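Long-range contacts in flagellar biosynthetic protein FlhB (Shewanella putrefaciens CN-32, PDB 6Z0W), which probably serves in the flagellar type III export apparatus and in building the basal-body rod, and is represented here by its cytoplasmic domain: residues A15-V20 with A63-P68; H24-V29 with F51-V56. All blocks are in the same frame, centred on the assembly; numbering follows the deposited sequence.

Interaction 1. Residues A15-V20 with A63-P68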
loop_
_atom_site.group_PDB
_atom_site.type_symbol
_atom_site.label_atom_id
_atom_site.label_comp_id
_atom_site.label_asym_id
_atom_site.label_seq_id
_atom_site.Cartn_x
_atom_site.Cartn_y
_atom_site.Cartn_z
ATOM N N ALA A 15 5.964 6.626 5.741
ATOM C CA ALA A 15 5.606 5.330 5.196
ATOM C C ALA A 15 6.840 4.442 5.067
ATOM O O ALA A 15 7.942 4.916 4.800
ATOM C CB ALA A 15 4.957 5.499 3.811
ATOM N N ASP A 16 6.633 3.130 5.168
ATOM C CA ASP A 16 7.702 2.209 4.798
ATOM C C ASP A 16 7.677 1.839 3.319
ATOM O O ASP A 16 8.728 1.517 2.755
ATOM C CB ASP A 16 7.607 0.950 5.652
ATOM C CG ASP A 16 8.035 1.203 7.077
ATOM O OD1 ASP A 16 9.149 1.730 7.233
ATOM O OD2 ASP A 16 7.255 0.927 8.018
ATOM N N VAL A 17 6.509 1.884 2.678
ATOM C CA VAL A 17 6.374 1.477 1.283
ATOM C C VAL A 17 5.089 2.090 0.760
ATOM O O VAL A 17 4.167 2.372 1.532
ATOM C CB VAL A 17 6.376 -0.070 1.147
ATOM C CG1 VAL A 17 5.058 -0.650 1.652
ATOM C CG2 VAL A 17 6.620 -0.505 -0.310
ATOM N N ILE A 18 5.050 2.351 -0.549
ATOM C CA ILE A 18 3.820 2.643 -1.289
ATOM C C ILE A 18 3.569 1.474 -2.223
ATOM O O ILE A 18 4.408 1.168 -3.077
ATOM C CB ILE A 18 3.902 3.938 -2.110
ATOM C CG1 ILE A 18 4.658 5.033 -1.376
ATOM C CG2 ILE A 18 2.496 4.390 -2.563
ATOM C CD1 ILE A 18 4.004 5.545 -0.133
ATOM N N VAL A 19 2.429 0.815 -2.062
ATOM C CA VAL A 19 1.973 -0.214 -2.984
ATOM C C VAL A 19 1.047 0.447 -3.980
ATOM O O VAL A 19 0.087 1.134 -3.590
ATOM C CB VAL A 19 1.255 -1.346 -2.243
ATOM C CG1 VAL A 19 0.883 -2.480 -3.221
ATOM C CG2 VAL A 19 2.150 -1.831 -1.088
ATOM N N VAL A 20 1.333 0.266 -5.262
ATOM C CA VAL A 20 0.576 0.973 -6.281
ATOM C C VAL A 20 0.032 0.010 -7.313
ATOM O O VAL A 20 0.492 -1.130 -7.442
ATOM C CB VAL A 20 1.386 2.078 -7.019
ATOM C CG1 VAL A 20 1.801 3.139 -6.078
ATOM C CG2 VAL A 20 2.560 1.477 -7.759
ATOM N N ALA A 63 10.330 3.422 -0.925
ATOM C CA ALA A 63 10.122 2.428 -1.975
ATOM C C ALA A 63 8.670 2.423 -2.469
ATOM O O ALA A 63 7.718 2.439 -1.685
ATOM C CB ALA A 63 10.504 1.037 -1.474
ATOM N N ILE A 64 8.509 2.437 -3.776
ATOM C CA ILE A 64 7.213 2.333 -4.422
ATOM C C ILE A 64 7.224 1.022 -5.194
ATOM O O ILE A 64 8.104 0.807 -6.037
ATOM C CB ILE A 64 6.966 3.506 -5.376
ATOM C CG1 ILE A 64 7.080 4.848 -4.636
ATOM C CG2 ILE A 64 5.628 3.302 -6.084
ATOM C CD1 ILE A 64 7.127 6.049 -5.564
ATOM N N VAL A 65 6.288 0.125 -4.910
ATOM C CA VAL A 65 6.302 -1.162 -5.597
ATOM C C VAL A 65 4.936 -1.404 -6.212
ATOM O O VAL A 65 3.906 -1.051 -5.624
ATOM C CB VAL A 65 6.735 -2.324 -4.677
ATOM C CG1 VAL A 65 7.932 -1.895 -3.824
ATOM C CG2 VAL A 65 5.614 -2.773 -3.785
ATOM N N SER A 66 4.933 -1.965 -7.421
ATOM C CA SER A 66 3.701 -2.247 -8.140
ATOM C C SER A 66 3.305 -3.697 -7.896
ATOM O O SER A 66 3.989 -4.624 -8.354
ATOM C CB SER A 66 3.837 -1.985 -9.634
ATOM O OG SER A 66 2.615 -2.351 -10.257
ATOM N N ALA A 67 2.178 -3.878 -7.207
ATOM C CA ALA A 67 1.509 -5.175 -7.099
ATOM C C ALA A 67 0.014 -4.890 -7.165
ATOM O O ALA A 67 -0.635 -4.721 -6.131
ATOM C CB ALA A 67 1.900 -5.901 -5.804
ATOM N N PRO A 68 -0.555 -4.807 -8.372
ATOM C CA PRO A 68 -1.901 -4.178 -8.568
ATOM C C PRO A 68 -2.998 -4.781 -7.698
ATOM O O PRO A 68 -3.789 -4.026 -7.111
ATOM C CB PRO A 68 -2.188 -4.409 -10.072
ATOM C CG PRO A 68 -0.813 -4.477 -10.698
ATOM C CD PRO A 68 0.121 -5.084 -9.659
HETATM O O HOH W 1 10.804 2.624 1.943
#
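Ile18 and Ile64 sit opposite each other in a pair of parallel strands, 17-20 and 64-66, inside the mixed sheet at the heart of this cytoplasmic domain. The tight part runs from Ile18 to Val20. Ile18 N donates to Ala63 O at 2.9 Å, and Ile18 O accepts from Val65 N at 2.8 Å, with the donor almost straight ahead of the carbonyl (C=O...N 173°). Val65 O then accepts from Val20 N. On one face the two isoleucines lie side by side, pointing the same way, CG1 of Ile18 4.1 Å from CG1 of Ile64. Val20 CG1, anti to its own carbonyl carbon (chi1 -63°), reaches Ile64 CG2 at 3.8 Å; helix 47-59 packs on this face. On the opposite face, that of Val19, the side chains of Val17 and Val65 cross at about a right angle, Val17 CG2 4.0 Å from Val65 CG1, and Val95 and Val99 of helix 89-100 close over them. The Asp16 end is looser: Asp16 and Val17 form a classic beta bulge against Val29, and Asp16 O stays 4.4 Å from Ala63 N. A water between them accepts from Ala63 N, but its very short approach to Asp16 O is doubtful. At the far end the pairing also weakens: Val20 O still accepts from Ala67 N, just before helix 68-77, but at 3.2 Å and with an N-H...O angle of 135°.

Interaction 2. Residues H24-V29 with F51-V56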
loop_
_atom_site.group_PDB
_atom_site.type_symbol
_atom_site.label_atom_id
_atom_site.label_comp_id
_atom_site.label_asym_id
_atom_site.label_seq_id
_atom_site.Cartn_x
_atom_site.Cartn_y
_atom_site.Cartn_z
ATOM N N HIS A 24 -5.877 4.801 -11.063
ATOM C CA HIS A 24 -4.619 4.633 -10.347
ATOM C C HIS A 24 -4.902 4.451 -8.864
ATOM O O HIS A 24 -5.824 5.059 -8.320
ATOM C CB HIS A 24 -3.696 5.855 -10.547
ATOM C CG HIS A 24 -3.330 6.097 -11.980
ATOM N ND1 HIS A 24 -2.284 5.448 -12.603
ATOM C CD2 HIS A 24 -3.905 6.879 -12.925
ATOM C CE1 HIS A 24 -2.216 5.837 -13.863
ATOM N NE2 HIS A 24 -3.185 6.707 -14.082
ATOM N N TYR A 25 -4.083 3.628 -8.215
ATOM C CA TYR A 25 -4.185 3.346 -6.790
ATOM C C TYR A 25 -2.820 3.535 -6.141
ATOM O O TYR A 25 -1.805 3.149 -6.726
ATOM C CB TYR A 25 -4.627 1.904 -6.562
ATOM C CG TYR A 25 -6.069 1.617 -6.845
ATOM C CD1 TYR A 25 -6.976 1.561 -5.812
ATOM C CD2 TYR A 25 -6.519 1.389 -8.139
ATOM C CE1 TYR A 25 -8.281 1.271 -6.034
ATOM C CE2 TYR A 25 -7.834 1.113 -8.381
ATOM C CZ TYR A 25 -8.715 1.060 -7.312
ATOM O OH TYR A 25 -10.048 0.782 -7.491
ATOM N N ALA A 26 -2.792 4.108 -4.937
ATOM C CA ALA A 26 -1.580 4.151 -4.119
ATOM C C ALA A 26 -1.989 4.033 -2.663
ATOM O O ALA A 26 -2.880 4.765 -2.221
ATOM C CB ALA A 26 -0.778 5.456 -4.317
ATOM N N VAL A 27 -1.337 3.144 -1.913
ATOM C CA VAL A 27 -1.549 3.066 -0.472
ATOM C C VAL A 27 -0.192 3.147 0.216
ATOM O O VAL A 27 0.727 2.377 -0.107
ATOM C CB VAL A 27 -2.321 1.796 -0.063
ATOM C CG1 VAL A 27 -3.794 1.915 -0.500
ATOM C CG2 VAL A 27 -1.685 0.556 -0.681
ATOM N N ALA A 28 -0.046 4.124 1.115
ATOM C CA ALA A 28 1.181 4.287 1.886
ATOM C C ALA A 28 1.058 3.450 3.159
ATOM O O ALA A 28 0.195 3.718 4.020
ATOM C CB ALA A 28 1.439 5.769 2.204
ATOM N N VAL A 29 1.925 2.444 3.285
ATOM C CA VAL A 29 1.849 1.453 4.355
ATOM C C VAL A 29 2.976 1.689 5.360
ATOM O O VAL A 29 4.124 1.952 4.976
ATOM C CB VAL A 29 1.902 0.025 3.768
ATOM C CG1 VAL A 29 1.869 -1.059 4.889
ATOM C CG2 VAL A 29 0.754 -0.183 2.782
ATOM N N PHE A 51 -0.979 9.841 -7.519
ATOM C CA PHE A 51 0.300 10.365 -7.998
ATOM C C PHE A 51 0.919 11.390 -7.045
ATOM O O PHE A 51 2.154 11.492 -6.988
ATOM C CB PHE A 51 0.160 10.943 -9.411
ATOM C CG PHE A 51 0.340 9.897 -10.487
ATOM C CD1 PHE A 51 1.605 9.424 -10.819
ATOM C CD2 PHE A 51 -0.763 9.331 -11.112
ATOM C CE1 PHE A 51 1.765 8.433 -11.788
ATOM C CE2 PHE A 51 -0.606 8.346 -12.074
ATOM C CZ PHE A 51 0.657 7.895 -12.408
ATOM N N LYS A 52 0.113 12.150 -6.285
ATOM C CA LYS A 52 0.725 13.038 -5.296
ATOM C C LYS A 52 1.371 12.233 -4.166
ATOM O O LYS A 52 2.448 12.594 -3.686
ATOM C CB LYS A 52 -0.290 14.038 -4.735
ATOM C CG LYS A 52 0.275 15.470 -4.565
ATOM C CD LYS A 52 1.202 15.587 -3.332
ATOM C CE LYS A 52 1.324 17.017 -2.795
ATOM N NZ LYS A 52 1.838 17.038 -1.384
ATOM N N ILE A 53 0.747 11.131 -3.753
ATOM C CA ILE A 53 1.394 10.261 -2.771
ATOM C C ILE A 53 2.707 9.731 -3.331
ATOM O O ILE A 53 3.752 9.767 -2.666
ATOM C CB ILE A 53 0.440 9.123 -2.363
ATOM C CG1 ILE A 53 -0.705 9.716 -1.556
ATOM C CG2 ILE A 53 1.207 8.023 -1.569
ATOM C CD1 ILE A 53 -1.806 8.739 -1.217
ATOM N N ARG A 54 2.679 9.246 -4.573
ATOM C CA ARG A 54 3.893 8.703 -5.173
ATOM C C ARG A 54 4.993 9.760 -5.279
ATOM O O ARG A 54 6.157 9.492 -4.935
ATOM C CB ARG A 54 3.555 8.100 -6.533
ATOM C CG ARG A 54 2.734 6.824 -6.416
ATOM C CD ARG A 54 2.226 6.356 -7.772
ATOM N NE ARG A 54 3.324 6.134 -8.707
ATOM C CZ ARG A 54 3.238 5.424 -9.831
ATOM N NH1 ARG A 54 2.096 4.833 -10.177
ATOM N NH2 ARG A 54 4.305 5.297 -10.608
ATOM N N GLU A 55 4.649 10.983 -5.696
ATOM C CA GLU A 55 5.692 11.994 -5.843
ATOM C C GLU A 55 6.330 12.334 -4.491
ATOM O O GLU A 55 7.557 12.496 -4.412
ATOM C CB GLU A 55 5.141 13.233 -6.546
ATOM C CG GLU A 55 4.650 14.341 -5.646
ATOM C CD GLU A 55 4.255 15.600 -6.423
ATOM O OE1 GLU A 55 4.257 15.573 -7.685
ATOM O OE2 GLU A 55 3.923 16.610 -5.757
ATOM N N VAL A 56 5.534 12.382 -3.407
ATOM C CA VAL A 56 6.108 12.641 -2.081
ATOM C C VAL A 56 6.978 11.475 -1.655
ATOM O O VAL A 56 8.094 11.662 -1.165
ATOM C CB VAL A 56 5.006 12.928 -1.034
ATOM C CG1 VAL A 56 5.596 12.997 0.391
ATOM C CG2 VAL A 56 4.269 14.206 -1.368
HETATM O O HOH W 2 -0.542 4.513 -8.821
#
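His24 and Phe51 make the aromatic part of this strand-on-helix contact, an edge-to-face (T-shaped) pair with ring planes at 68° and centroids 4.7 Å apart. His24 CG, the atom from which the imidazole hangs, lies anti to its own carbonyl carbon (chi1 -60°). CE2 of Phe51 sits over the centre of that ring, 3.4 Å from His24 ND1. Within the helix, CE1 of Phe51 lies over the guanidinium of Arg54, so that one phenyl ring touches both groups through different atoms of its rim. An alanine in place of His24 would probably leave Phe51 CE2 without its ring partner and the phenyl freer to turn. His24 closes the Asn-Pro-Glu-His sequence, which probably corresponds to the family's NPTH autocleavage motif, and its backbone is also tied to Asp47. The apolar part lies further along strand 25-30: Ile53 CG2 packs at 4.3 Å from Ala26 CB and 4.4 Å from Ala28 CB, with the strand and helix axes 8.1 Å apart at closest approach. The polar part is indirect. A water accepts from Arg54 NH1 at 3.0 Å and donates to Tyr25 O at 2.8 Å. With no direct hydrogen bond across the two segments, the grip here rests on ring and methyl packing, and the Arg54 charge is probably eased by the water.

Overall arrangement
After the short helix 6-9 the chain lays down strand 17-20, then runs back as the antiparallel neighbour 25-30, and goes on through edge strand 40-46 to helix 47-59. That helix folding onto strand 25-30 closes the smaller loop, interaction 2. The chain then enters strand 64-66 beside 17-20, closing the larger loop, interaction 1, in which interaction 2 is nested. Because 40-46 and 64-66 run the same way, helix 47-59 forms a beta-alpha-beta crossover that passes over the two strands between them. The two contacts meet where backbone bonds of Val29 join strands 17-20 and 25-30, and where Ile18 CD1 packs on Ala28 CB.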